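Local coordinates for ABC transporter substrate-binding protein (Staphylococcus aureus subsp. aureus NCTC 8325, PDB 3UN6), which probably serves as the extracytoplasmic ligand-binding component of an ABC-type importer and binds zinc, at residues Lys124-Leu128 with Asn129-Asn133; Gly141-His144 with Arg145-His149; Leu160-Pro164 with Gly165-Tyr169; Gln292-Thr295 with Thr296-Gln300. All coordinates share one frame; numbering follows the deposited sequence.

Contacts 2 and 3 stand at the two ends of helix 148-159 in one beta-alpha-beta unit, whereas contact 4 lies on helix 288-300. Contact 2 is nearest the zinc held by His46, Cys220 and Cys221: the Pro143 side chain comes within about 4 Å of the metal, while that of Ile294 in contact 4 stays about 10 Å away. The centres of contacts 2 and 3 are about 15 Å apart, and the two touch through Ile142 and Tyr169. Contact 1, at the surface away from the metal, joins contact 3 through a probable hydrogen bond of 2.8 Å between Asn133 OD1 and Lys163 N. Contact 4 brushes contact 2 where Ile294 approaches Thr148.

Contact 1: residues Lys124-Leu128 with Asn129-Asn133; sequences KGMHL and NEFNN
Met126, present as selenomethionine, leans against the Phe131 ring at its CZ corner, with SE 3.8 Å from CZ. The selenium lies 49° off the ring normal, so this Met-aromatic contact is oblique, and the two side chains run at about a right angle to each other. With CG anti to the backbone N (chi1 -173°), the Met126 chain first runs straight and then bends only at its terminal methyl. Leu128 reaches the same ring through CD2, which lies 4.2 Å from Phe131 CE2, while its carbonyl O approaches the ring edge in plane, 3.4 Å from Phe131 CD2.

Beneath this apolar cluster the chain turns sharply. Glu130 N donates to His127 O over 2.7 Å, and a weak bond of 3.5 Å joins Phe131 N to Leu128 O. Glu130 answers with its side chain: the bend at chi2 (80°) folds the carboxylate back, and OE1 receives His127 N at 2.7 Å on its anti side. Residues 127 and 130 therefore hold each other in both directions. The turn belongs to the loop between strands 112-122 and 138-142, where Phe131 packs inward on Leu208 and meets Tyr138 edge-to-face. Because a carboxylate oxygen accepts the His127 amide, the negative charge of Glu130 probably strengthens the polar closure of this exposed turn, while Phe131 buries its ring on the inner side.

Contact 2: residues Gly141-His144 with Arg145-His149; sequences GIPH and RYSTH. With PO4 (phosphate ion), chain F; PO4 (phosphate ion), chain E.
His144 and Tyr146 meet obliquely, their ring planes 35° apart and His144 CE1 3.5 Å from Tyr146 CD2. The imidazole is fixed by a backbone N-H two residues on: Tyr146 N donates to ND1 over 3.1 Å, almost straight (172°) and in the ring plane. From the far edge NE2 gives an equally straight bond of 2.6 Å to O2 of the chain F phosphate. Arg145 CG sits over the centre of one face of the Tyr146 ring; its guanidinium, with His144 CE1 over a face, reaches both phosphates at its edge. NH2 bridges them, 2.7 Å from chain F O3 and 2.8 Å from chain E O2, and NH1 also forms a salt bridge with Glu171.

This is the strand-to-helix junction of the beta-alpha-beta unit 138-142, 148-159, 167-171. Pro143, its side chain about 4 Å from the zinc ion, places CG over a face of the His149 ring in a CH-pi contact; His149 NE2 bonds to Asn118. Ser147 OG, at the N-cap of helix 148-159, donates to His144 O over 2.7 Å. An acceptor at ND1 and a donor at NE2 are consistent with a neutral His144 protonated on NE2. Arg145 probably offsets part of the charge of the phosphates, themselves probably from the crystallisation liquor.

Contact 3: residues Leu160-Pro164 with Gly165-Tyr169; sequences LKIKP and GHFSY
His166 starts its contact with the preceding residues at CB, which lies 3.2 Å from the carbonyl O of Lys163 and 3.7 Å from CG2 of Ile162. With CG anti to the backbone N (chi1 -150°), the ring turns toward residues 162-163. CG and CD2 meet CE of Lys163, which is 3.5 Å from CD2 and oblique to the ring. ND1 has the Ile162 methyl CG2 near it at the ring edge, 4.1 Å away. Farther out, CE1 packs against the carbonyl O of Asn132, and NE2 finds its hydrogen-bond partner in the carbonyl O of Gly135; the ring also meets Tyr138 with planes at about 90°.

The backbone behind this ring is a type II beta turn from Lys163 to His166, closed by His166 N donating to Lys163 O over 3.0 Å. Gly165 occupies the turn position with positive phi (84°), where a side chain would press on the carbonyl O of Pro164. The turn delivers the chain from the end of helix 148-159, finished by a Schellman motif with Lys161 at positive phi, into strand 167-171. It is thus the helix-to-strand connection of a beta-alpha-beta unit, whose two parallel strands, 138-142 and 167-171, are neighbours in the sheet.

Ile162 serves both ring residues after the turn. The same CG2 that touches His166 lies 3.9 Å from CE1 of Phe167, the two side chains crossing at about a right angle. Phe167 goes on to meet Phe140 on the adjacent strand and to lie against Arg157 of the helix.

Contact 4: residues Gln292-Thr295 with Thr296-Gln300; sequences QEIT and TLVKQ
Gln292 O receives Thr296 N over 3.0 Å, and the hydroxyl OG1 of Thr296 stands at the same distance from that carbonyl oxygen. The side-chain position follows from its first torsion, which sets OG1 beside its own backbone N (chi1 -73°) and so over the preceding turn. Thr295 OG1 also approaches Gln292 O, at 2.8 Å, and lies 2.7 Å from Gln292 OE1. A water 3.0 Å from Thr296 OG1 donates to Gln292 OE1, at a distance (2.4 Å from the water oxygen) so short that it is doubtful. The oxygens of Gln292 are thus approached by two threonine hydroxyls and a water.

The remaining carbonyls are used in regular helical fashion: Glu293 O by Leu297 N, Ile294 O by Val298 N at 2.9 Å, and Thr295 O by Lys299 N. On another face, Ile294 CG2 meets Val298 CG2 at 4.0 Å, giving an apolar pair one turn apart.

That pair faces helix 94-102, where Ile294 touches Glu95 and Met98 and Val298 also touches Glu95, while Leu297 packs on Leu151 of helix 148-159.

Contact 1: residues Lys124-Leu128 with Asn129-Asn133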
loop_
_atom_site.group_PDB
_atom_site.type_symbol
_atom_site.label_atom_id
_atom_site.label_comp_id
_atom_site.label_asym_id
_atom_site.label_seq_id
_atom_site.Cartn_x
_atom_site.Cartn_y
_atom_site.Cartn_z
ATOM N N LYS A 124 -5.645 -14.253 18.823
ATOM C CA LYS A 124 -5.408 -15.677 18.837
ATOM C C LYS A 124 -6.685 -16.469 19.119
ATOM O O LYS A 124 -7.427 -16.143 20.049
ATOM C CB LYS A 124 -4.389 -15.956 19.939
ATOM C CG LYS A 124 -4.079 -17.395 20.222
ATOM C CD LYS A 124 -3.177 -17.473 21.449
ATOM C CE LYS A 124 -2.728 -18.883 21.743
ATOM N NZ LYS A 124 -1.769 -18.897 22.887
ATOM N N GLY A 125 -6.942 -17.497 18.305
ATOM C CA GLY A 125 -8.115 -18.386 18.472
ATOM C C GLY A 125 -9.510 -17.831 18.165
ATOM O O GLY A 125 -10.522 -18.496 18.419
HETATM N N MSE A 126 -9.576 -16.624 17.622
HETATM C CA MSE A 126 -10.848 -16.001 17.285
HETATM C C MSE A 126 -11.361 -16.602 15.976
HETATM O O MSE A 126 -10.578 -16.974 15.120
HETATM C CB MSE A 126 -10.637 -14.492 17.169
HETATM C CG MSE A 126 -11.857 -13.653 16.988
HETATM SE SE MSE A 126 -11.290 -11.773 17.068
HETATM C CE MSE A 126 -10.989 -11.664 18.996
ATOM N N HIS A 127 -12.677 -16.726 15.851
ATOM C CA HIS A 127 -13.289 -17.256 14.637
ATOM C C HIS A 127 -14.197 -16.175 14.076
ATOM O O HIS A 127 -14.764 -15.394 14.831
ATOM C CB HIS A 127 -14.101 -18.511 14.947
ATOM C CG HIS A 127 -13.355 -19.535 15.749
ATOM N ND1 HIS A 127 -12.462 -20.419 15.182
ATOM C CD2 HIS A 127 -13.380 -19.823 17.072
ATOM C CE1 HIS A 127 -11.963 -21.201 16.123
ATOM N NE2 HIS A 127 -12.505 -20.862 17.278
ATOM N N LEU A 128 -14.339 -16.122 12.757
ATOM C CA LEU A 128 -15.210 -15.116 12.132
ATOM C C LEU A 128 -16.648 -15.142 12.681
ATOM O O LEU A 128 -17.323 -14.106 12.696
ATOM C CB LEU A 128 -15.205 -15.255 10.614
ATOM C CG LEU A 128 -13.941 -14.674 9.998
ATOM C CD1 LEU A 128 -13.798 -15.060 8.526
ATOM C CD2 LEU A 128 -13.948 -13.154 10.183
ATOM N N ASN A 129 -17.091 -16.314 13.158
ATOM C CA ASN A 129 -18.421 -16.477 13.760
ATOM C C ASN A 129 -18.506 -15.849 15.147
ATOM O O ASN A 129 -19.571 -15.788 15.735
ATOM C CB ASN A 129 -18.766 -17.954 13.890
ATOM C CG ASN A 129 -18.759 -18.680 12.563
ATOM O OD1 ASN A 129 -18.463 -19.874 12.506
ATOM N ND2 ASN A 129 -19.067 -17.962 11.485
ATOM N N GLU A 130 -17.376 -15.402 15.671
ATOM C CA GLU A 130 -17.317 -14.794 16.994
ATOM C C GLU A 130 -18.062 -13.465 16.935
ATOM O O GLU A 130 -18.767 -13.099 17.864
ATOM C CB GLU A 130 -15.860 -14.497 17.389
ATOM C CG GLU A 130 -15.463 -14.976 18.770
ATOM C CD GLU A 130 -15.147 -16.469 18.778
ATOM O OE1 GLU A 130 -14.609 -16.966 17.768
ATOM O OE2 GLU A 130 -15.412 -17.141 19.798
ATOM N N PHE A 131 -17.902 -12.757 15.820
ATOM C CA PHE A 131 -18.487 -11.426 15.658
ATOM C C PHE A 131 -20.020 -11.417 15.631
ATOM O O PHE A 131 -20.645 -12.158 14.873
ATOM C CB PHE A 131 -17.926 -10.756 14.406
ATOM C CG PHE A 131 -16.433 -10.557 14.444
ATOM C CD1 PHE A 131 -15.883 -9.444 15.068
ATOM C CD2 PHE A 131 -15.578 -11.481 13.866
ATOM C CE1 PHE A 131 -14.504 -9.259 15.111
ATOM C CE2 PHE A 131 -14.200 -11.297 13.895
ATOM C CZ PHE A 131 -13.661 -10.189 14.518
ATOM N N ASN A 132 -20.610 -10.566 16.470
ATOM C CA ASN A 132 -22.062 -10.447 16.565
ATOM C C ASN A 132 -22.475 -9.039 16.994
ATOM O O ASN A 132 -21.623 -8.210 17.322
ATOM C CB ASN A 132 -22.587 -11.483 17.552
ATOM C CG ASN A 132 -22.013 -11.301 18.951
ATOM O OD1 ASN A 132 -22.232 -10.275 19.597
ATOM N ND2 ASN A 132 -21.295 -12.316 19.434
ATOM N N ASN A 133 -23.782 -8.780 16.998
ATOM C CA ASN A 133 -24.333 -7.474 17.388
ATOM C C ASN A 133 -24.783 -7.426 18.837
ATOM O O ASN A 133 -25.286 -6.400 19.307
ATOM C CB ASN A 133 -25.558 -7.175 16.531
ATOM C CG ASN A 133 -25.217 -7.037 15.094
ATOM O OD1 ASN A 133 -24.339 -6.251 14.730
ATOM N ND2 ASN A 133 -25.916 -7.776 14.249
#

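Contact 2: residues Gly141-His144 with Arg145-His149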
loop_
_atom_site.group_PDB
_atom_site.type_symbol
_atom_site.label_atom_id
_atom_site.label_comp_id
_atom_site.label_asym_id
_atom_site.label_seq_id
_atom_site.Cartn_x
_atom_site.Cartn_y
_atom_site.Cartn_z
ATOM N N GLY A 141 -7.405 -1.823 14.467
ATOM C CA GLY A 141 -6.308 -0.940 14.115
ATOM C C GLY A 141 -6.289 -0.834 12.591
ATOM O O GLY A 141 -6.549 -1.824 11.896
ATOM N N ILE A 142 -6.081 0.376 12.072
ATOM C CA ILE A 142 -5.925 0.603 10.618
ATOM C C ILE A 142 -4.726 1.540 10.452
ATOM O O ILE A 142 -4.368 2.263 11.383
ATOM C CB ILE A 142 -7.220 1.183 9.922
ATOM C CG1 ILE A 142 -7.737 2.434 10.668
ATOM C CG2 ILE A 142 -8.293 0.111 9.871
ATOM C CD1 ILE A 142 -8.885 3.207 9.985
ATOM N N PRO A 143 -4.076 1.517 9.281
ATOM C CA PRO A 143 -2.895 2.384 9.121
ATOM C C PRO A 143 -3.188 3.895 9.004
ATOM O O PRO A 143 -2.341 4.731 9.332
ATOM C CB PRO A 143 -2.220 1.839 7.850
ATOM C CG PRO A 143 -2.974 0.630 7.461
ATOM C CD PRO A 143 -4.302 0.663 8.113
ATOM N N HIS A 144 -4.377 4.225 8.531
ATOM C CA HIS A 144 -4.827 5.599 8.368
ATOM C C HIS A 144 -6.332 5.544 8.094
ATOM O O HIS A 144 -6.829 4.550 7.564
ATOM C CB HIS A 144 -4.131 6.275 7.169
ATOM C CG HIS A 144 -4.186 7.769 7.208
ATOM N ND1 HIS A 144 -5.280 8.491 6.779
ATOM C CD2 HIS A 144 -3.290 8.677 7.662
ATOM C CE1 HIS A 144 -5.047 9.782 6.962
ATOM N NE2 HIS A 144 -3.846 9.921 7.494
ATOM N N ARG A 145 -7.063 6.585 8.468
ATOM C CA ARG A 145 -8.507 6.617 8.158
ATOM C C ARG A 145 -8.775 6.554 6.628
ATOM O O ARG A 145 -9.782 6.024 6.201
ATOM C CB ARG A 145 -9.177 7.834 8.771
ATOM C CG ARG A 145 -8.607 9.177 8.376
ATOM C CD ARG A 145 -9.154 10.210 9.341
ATOM N NE ARG A 145 -8.684 11.555 9.077
ATOM C CZ ARG A 145 -7.491 12.029 9.423
ATOM N NH1 ARG A 145 -6.580 11.250 10.003
ATOM N NH2 ARG A 145 -7.197 13.287 9.152
ATOM N N TYR A 146 -7.879 7.110 5.822
ATOM C CA TYR A 146 -8.031 7.073 4.367
ATOM C C TYR A 146 -7.192 5.930 3.868
ATOM O O TYR A 146 -6.039 6.111 3.448
ATOM C CB TYR A 146 -7.638 8.414 3.729
ATOM C CG TYR A 146 -8.364 9.587 4.381
ATOM C CD1 TYR A 146 -9.753 9.608 4.454
ATOM C CD2 TYR A 146 -7.665 10.681 4.889
ATOM C CE1 TYR A 146 -10.428 10.671 5.054
ATOM C CE2 TYR A 146 -8.334 11.741 5.494
ATOM C CZ TYR A 146 -9.716 11.727 5.561
ATOM O OH TYR A 146 -10.394 12.767 6.153
ATOM N N SER A 147 -7.769 4.736 3.926
ATOM C CA SER A 147 -7.061 3.544 3.527
ATOM C C SER A 147 -8.006 2.491 3.016
ATOM O O SER A 147 -9.167 2.488 3.366
ATOM C CB SER A 147 -6.265 2.978 4.704
ATOM O OG SER A 147 -7.096 2.496 5.772
ATOM N N THR A 148 -7.490 1.624 2.158
ATOM C CA THR A 148 -8.224 0.466 1.654
ATOM C C THR A 148 -8.542 -0.493 2.821
ATOM O O THR A 148 -9.491 -1.247 2.778
ATOM C CB THR A 148 -7.390 -0.226 0.567
ATOM O OG1 THR A 148 -7.312 0.646 -0.557
ATOM C CG2 THR A 148 -7.988 -1.606 0.107
ATOM N N HIS A 149 -7.729 -0.431 3.863
ATOM C CA HIS A 149 -7.907 -1.250 5.064
ATOM C C HIS A 149 -9.212 -0.920 5.750
ATOM O O HIS A 149 -9.955 -1.828 6.115
ATOM C CB HIS A 149 -6.699 -1.052 5.976
ATOM C CG HIS A 149 -5.416 -1.231 5.249
ATOM N ND1 HIS A 149 -4.733 -0.171 4.681
ATOM C CD2 HIS A 149 -4.751 -2.354 4.884
ATOM C CE1 HIS A 149 -3.674 -0.635 4.045
ATOM N NE2 HIS A 149 -3.657 -1.955 4.155
HETATM P P PO4 F . -3.354 12.773 9.537
HETATM O O1 PO4 F . -3.762 11.609 10.404
HETATM O O2 PO4 F . -2.953 12.301 8.164
HETATM O O3 PO4 F . -4.522 13.712 9.363
HETATM O O4 PO4 F . -2.226 13.500 10.222
HETATM P P PO4 E . -9.791 15.738 7.594
HETATM O O1 PO4 E . -9.627 16.257 8.998
HETATM O O2 PO4 E . -9.258 14.329 7.516
HETATM O O3 PO4 E . -11.261 15.733 7.237
HETATM O O4 PO4 E . -9.034 16.586 6.605
#

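Contact 3: residues Leu160-Pro164 with Gly165-Tyr169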
loop_
_atom_site.group_PDB
_atom_site.type_symbol
_atom_site.label_atom_id
_atom_site.label_comp_id
_atom_site.label_asym_id
_atom_site.label_seq_id
_atom_site.Cartn_x
_atom_site.Cartn_y
_atom_site.Cartn_z
ATOM N N LEU A 160 -20.570 -9.872 7.163
ATOM C CA LEU A 160 -20.887 -10.562 8.415
ATOM C C LEU A 160 -22.199 -10.068 9.016
ATOM O O LEU A 160 -22.589 -10.505 10.091
ATOM C CB LEU A 160 -19.763 -10.388 9.437
ATOM C CG LEU A 160 -18.421 -11.067 9.180
ATOM C CD1 LEU A 160 -17.460 -10.738 10.319
ATOM C CD2 LEU A 160 -18.574 -12.563 9.060
ATOM N N LYS A 161 -22.875 -9.156 8.325
ATOM C CA LYS A 161 -24.161 -8.606 8.767
ATOM C C LYS A 161 -24.104 -7.961 10.165
ATOM O O LYS A 161 -25.043 -8.050 10.928
ATOM C CB LYS A 161 -25.264 -9.675 8.697
ATOM C CG LYS A 161 -25.478 -10.264 7.311
ATOM C CD LYS A 161 -26.677 -11.198 7.271
ATOM C CE LYS A 161 -26.935 -11.736 5.864
ATOM N NZ LYS A 161 -28.159 -12.644 5.787
ATOM N N ILE A 162 -22.985 -7.314 10.477
ATOM C CA ILE A 162 -22.789 -6.611 11.755
ATOM C C ILE A 162 -23.242 -5.141 11.558
ATOM O O ILE A 162 -23.039 -4.555 10.497
ATOM C CB ILE A 162 -21.319 -6.750 12.209
ATOM C CG1 ILE A 162 -21.005 -8.218 12.552
ATOM C CG2 ILE A 162 -20.978 -5.835 13.391
ATOM C CD1 ILE A 162 -21.721 -8.743 13.725
ATOM N N LYS A 163 -23.900 -4.570 12.561
ATOM C CA LYS A 163 -24.432 -3.205 12.450
ATOM C C LYS A 163 -23.341 -2.139 12.330
ATOM O O LYS A 163 -22.258 -2.271 12.918
ATOM C CB LYS A 163 -25.382 -2.871 13.617
ATOM C CG LYS A 163 -24.716 -2.776 14.981
ATOM C CD LYS A 163 -25.753 -2.761 16.111
ATOM C CE LYS A 163 -25.071 -2.624 17.458
ATOM N NZ LYS A 163 -26.069 -2.726 18.571
ATOM N N PRO A 164 -23.632 -1.080 11.552
ATOM C CA PRO A 164 -22.726 0.034 11.372
ATOM C C PRO A 164 -22.372 0.614 12.725
ATOM O O PRO A 164 -23.234 0.713 13.603
ATOM C CB PRO A 164 -23.543 1.047 10.563
ATOM C CG PRO A 164 -24.718 0.339 10.075
ATOM C CD PRO A 164 -24.930 -0.868 10.889
ATOM N N GLY A 165 -21.112 0.975 12.899
ATOM C CA GLY A 165 -20.642 1.512 14.169
ATOM C C GLY A 165 -20.283 0.441 15.181
ATOM O O GLY A 165 -19.829 0.767 16.271
ATOM N N HIS A 166 -20.478 -0.839 14.862
ATOM C CA HIS A 166 -20.126 -1.880 15.850
ATOM C C HIS A 166 -18.645 -2.283 15.702
ATOM O O HIS A 166 -18.118 -3.044 16.504
ATOM C CB HIS A 166 -21.086 -3.068 15.816
ATOM C CG HIS A 166 -21.242 -3.753 17.145
ATOM N ND1 HIS A 166 -20.867 -5.064 17.367
ATOM C CD2 HIS A 166 -21.713 -3.294 18.330
ATOM C CE1 HIS A 166 -21.112 -5.386 18.625
ATOM N NE2 HIS A 166 -21.620 -4.329 19.233
ATOM N N PHE A 167 -18.006 -1.775 14.651
ATOM C CA PHE A 167 -16.556 -1.865 14.454
ATOM C C PHE A 167 -16.086 -0.416 14.663
ATOM O O PHE A 167 -16.633 0.501 14.054
ATOM C CB PHE A 167 -16.207 -2.291 13.047
ATOM C CG PHE A 167 -16.268 -3.773 12.789
ATOM C CD1 PHE A 167 -16.983 -4.637 13.598
ATOM C CD2 PHE A 167 -15.694 -4.282 11.625
ATOM C CE1 PHE A 167 -17.048 -5.989 13.307
ATOM C CE2 PHE A 167 -15.769 -5.631 11.326
ATOM C CZ PHE A 167 -16.446 -6.482 12.178
ATOM N N SER A 168 -15.100 -0.229 15.536
ATOM C CA SER A 168 -14.543 1.083 15.829
ATOM C C SER A 168 -13.112 1.045 15.329
ATOM O O SER A 168 -12.412 0.054 15.529
ATOM C CB SER A 168 -14.584 1.358 17.327
ATOM O OG SER A 168 -14.110 2.660 17.608
ATOM N N TYR A 169 -12.682 2.115 14.667
ATOM C CA TYR A 169 -11.355 2.160 14.066
ATOM C C TYR A 169 -10.347 3.017 14.773
ATOM O O TYR A 169 -10.657 4.110 15.236
ATOM C CB TYR A 169 -11.490 2.590 12.616
ATOM C CG TYR A 169 -12.388 1.638 11.893
ATOM C CD1 TYR A 169 -11.923 0.372 11.506
ATOM C CD2 TYR A 169 -13.716 1.956 11.648
ATOM C CE1 TYR A 169 -12.758 -0.529 10.862
ATOM C CE2 TYR A 169 -14.551 1.061 10.988
ATOM C CZ TYR A 169 -14.072 -0.188 10.606
ATOM O OH TYR A 169 -14.903 -1.106 9.953
#

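Contact 4: residues Gln292-Thr295 with Thr296-Gln300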
loop_
_atom_site.group_PDB
_atom_site.type_symbol
_atom_site.label_atom_id
_atom_site.label_comp_id
_atom_site.label_asym_id
_atom_site.label_seq_id
_atom_site.Cartn_x
_atom_site.Cartn_y
_atom_site.Cartn_z
ATOM N N GLN A 292 -12.158 3.438 -10.302
ATOM C CA GLN A 292 -13.543 3.746 -10.088
ATOM C C GLN A 292 -14.099 2.985 -8.877
ATOM O O GLN A 292 -14.969 3.496 -8.161
ATOM C CB GLN A 292 -14.352 3.444 -11.350
ATOM C CG GLN A 292 -15.765 4.008 -11.280
ATOM C CD GLN A 292 -15.836 5.535 -11.465
ATOM O OE1 GLN A 292 -15.902 6.287 -10.498
ATOM N NE2 GLN A 292 -15.822 5.980 -12.708
ATOM N N GLU A 293 -13.612 1.764 -8.646
ATOM C CA GLU A 293 -14.053 0.985 -7.479
ATOM C C GLU A 293 -13.693 1.713 -6.186
ATOM O O GLU A 293 -14.492 1.748 -5.240
ATOM C CB GLU A 293 -13.402 -0.402 -7.455
ATOM C CG GLU A 293 -13.872 -1.298 -6.311
ATOM C CD GLU A 293 -13.302 -2.724 -6.397
ATOM O OE1 GLU A 293 -12.056 -2.889 -6.460
ATOM O OE2 GLU A 293 -14.115 -3.675 -6.390
ATOM N N ILE A 294 -12.477 2.257 -6.124
ATOM C CA ILE A 294 -12.036 3.010 -4.923
ATOM C C ILE A 294 -12.834 4.299 -4.754
ATOM O O ILE A 294 -13.262 4.626 -3.637
ATOM C CB ILE A 294 -10.517 3.319 -4.927
ATOM C CG1 ILE A 294 -9.713 1.999 -4.916
ATOM C CG2 ILE A 294 -10.118 4.235 -3.683
ATOM C CD1 ILE A 294 -10.088 1.050 -3.755
ATOM N N THR A 295 -13.072 5.017 -5.850
ATOM C CA THR A 295 -13.857 6.262 -5.759
ATOM C C THR A 295 -15.261 5.987 -5.233
ATOM O O THR A 295 -15.775 6.732 -4.397
ATOM C CB THR A 295 -13.915 7.066 -7.101
ATOM O OG1 THR A 295 -14.555 6.304 -8.124
ATOM C CG2 THR A 295 -12.498 7.464 -7.574
ATOM N N THR A 296 -15.861 4.897 -5.707
ATOM C CA THR A 296 -17.198 4.504 -5.305
ATOM C C THR A 296 -17.269 4.270 -3.806
ATOM O O THR A 296 -18.171 4.767 -3.122
ATOM C CB THR A 296 -17.624 3.208 -6.026
ATOM O OG1 THR A 296 -17.898 3.502 -7.396
ATOM C CG2 THR A 296 -18.851 2.617 -5.375
ATOM N N LEU A 297 -16.301 3.516 -3.305
ATOM C CA LEU A 297 -16.233 3.167 -1.900
ATOM C C LEU A 297 -15.941 4.391 -0.994
ATOM O O LEU A 297 -16.518 4.517 0.065
ATOM C CB LEU A 297 -15.194 2.053 -1.687
ATOM C CG LEU A 297 -15.460 0.690 -2.353
ATOM C CD1 LEU A 297 -14.281 -0.244 -2.107
ATOM C CD2 LEU A 297 -16.772 0.034 -1.846
ATOM N N VAL A 298 -15.046 5.275 -1.425
ATOM C CA VAL A 298 -14.727 6.515 -0.691
ATOM C C VAL A 298 -15.977 7.404 -0.626
ATOM O O VAL A 298 -16.299 7.980 0.423
ATOM C CB VAL A 298 -13.586 7.286 -1.409
ATOM C CG1 VAL A 298 -13.526 8.749 -0.966
ATOM C CG2 VAL A 298 -12.231 6.549 -1.244
ATOM N N LYS A 299 -16.698 7.487 -1.741
ATOM C CA LYS A 299 -17.924 8.306 -1.830
ATOM C C LYS A 299 -19.006 7.681 -0.939
ATOM O O LYS A 299 -19.700 8.362 -0.172
ATOM C CB LYS A 299 -18.451 8.325 -3.284
ATOM C CG LYS A 299 -18.833 9.669 -3.843
ATOM C CD LYS A 299 -19.659 10.508 -2.943
ATOM C CE LYS A 299 -20.070 11.750 -3.680
ATOM N NZ LYS A 299 -20.738 12.678 -2.787
ATOM N N GLN A 300 -19.141 6.369 -1.058
ATOM C CA GLN A 300 -20.141 5.630 -0.305
ATOM C C GLN A 300 -19.987 5.745 1.228
ATOM O O GLN A 300 -20.981 5.753 1.929
ATOM C CB GLN A 300 -20.190 4.183 -0.795
ATOM C CG GLN A 300 -21.159 3.295 -0.080
ATOM C CD GLN A 300 -21.794 2.290 -1.028
ATOM O OE1 GLN A 300 -21.427 1.107 -1.038
ATOM N NE2 GLN A 300 -22.726 2.776 -1.879
HETATM O O HOH W 1 -17.343 6.185 -8.531
#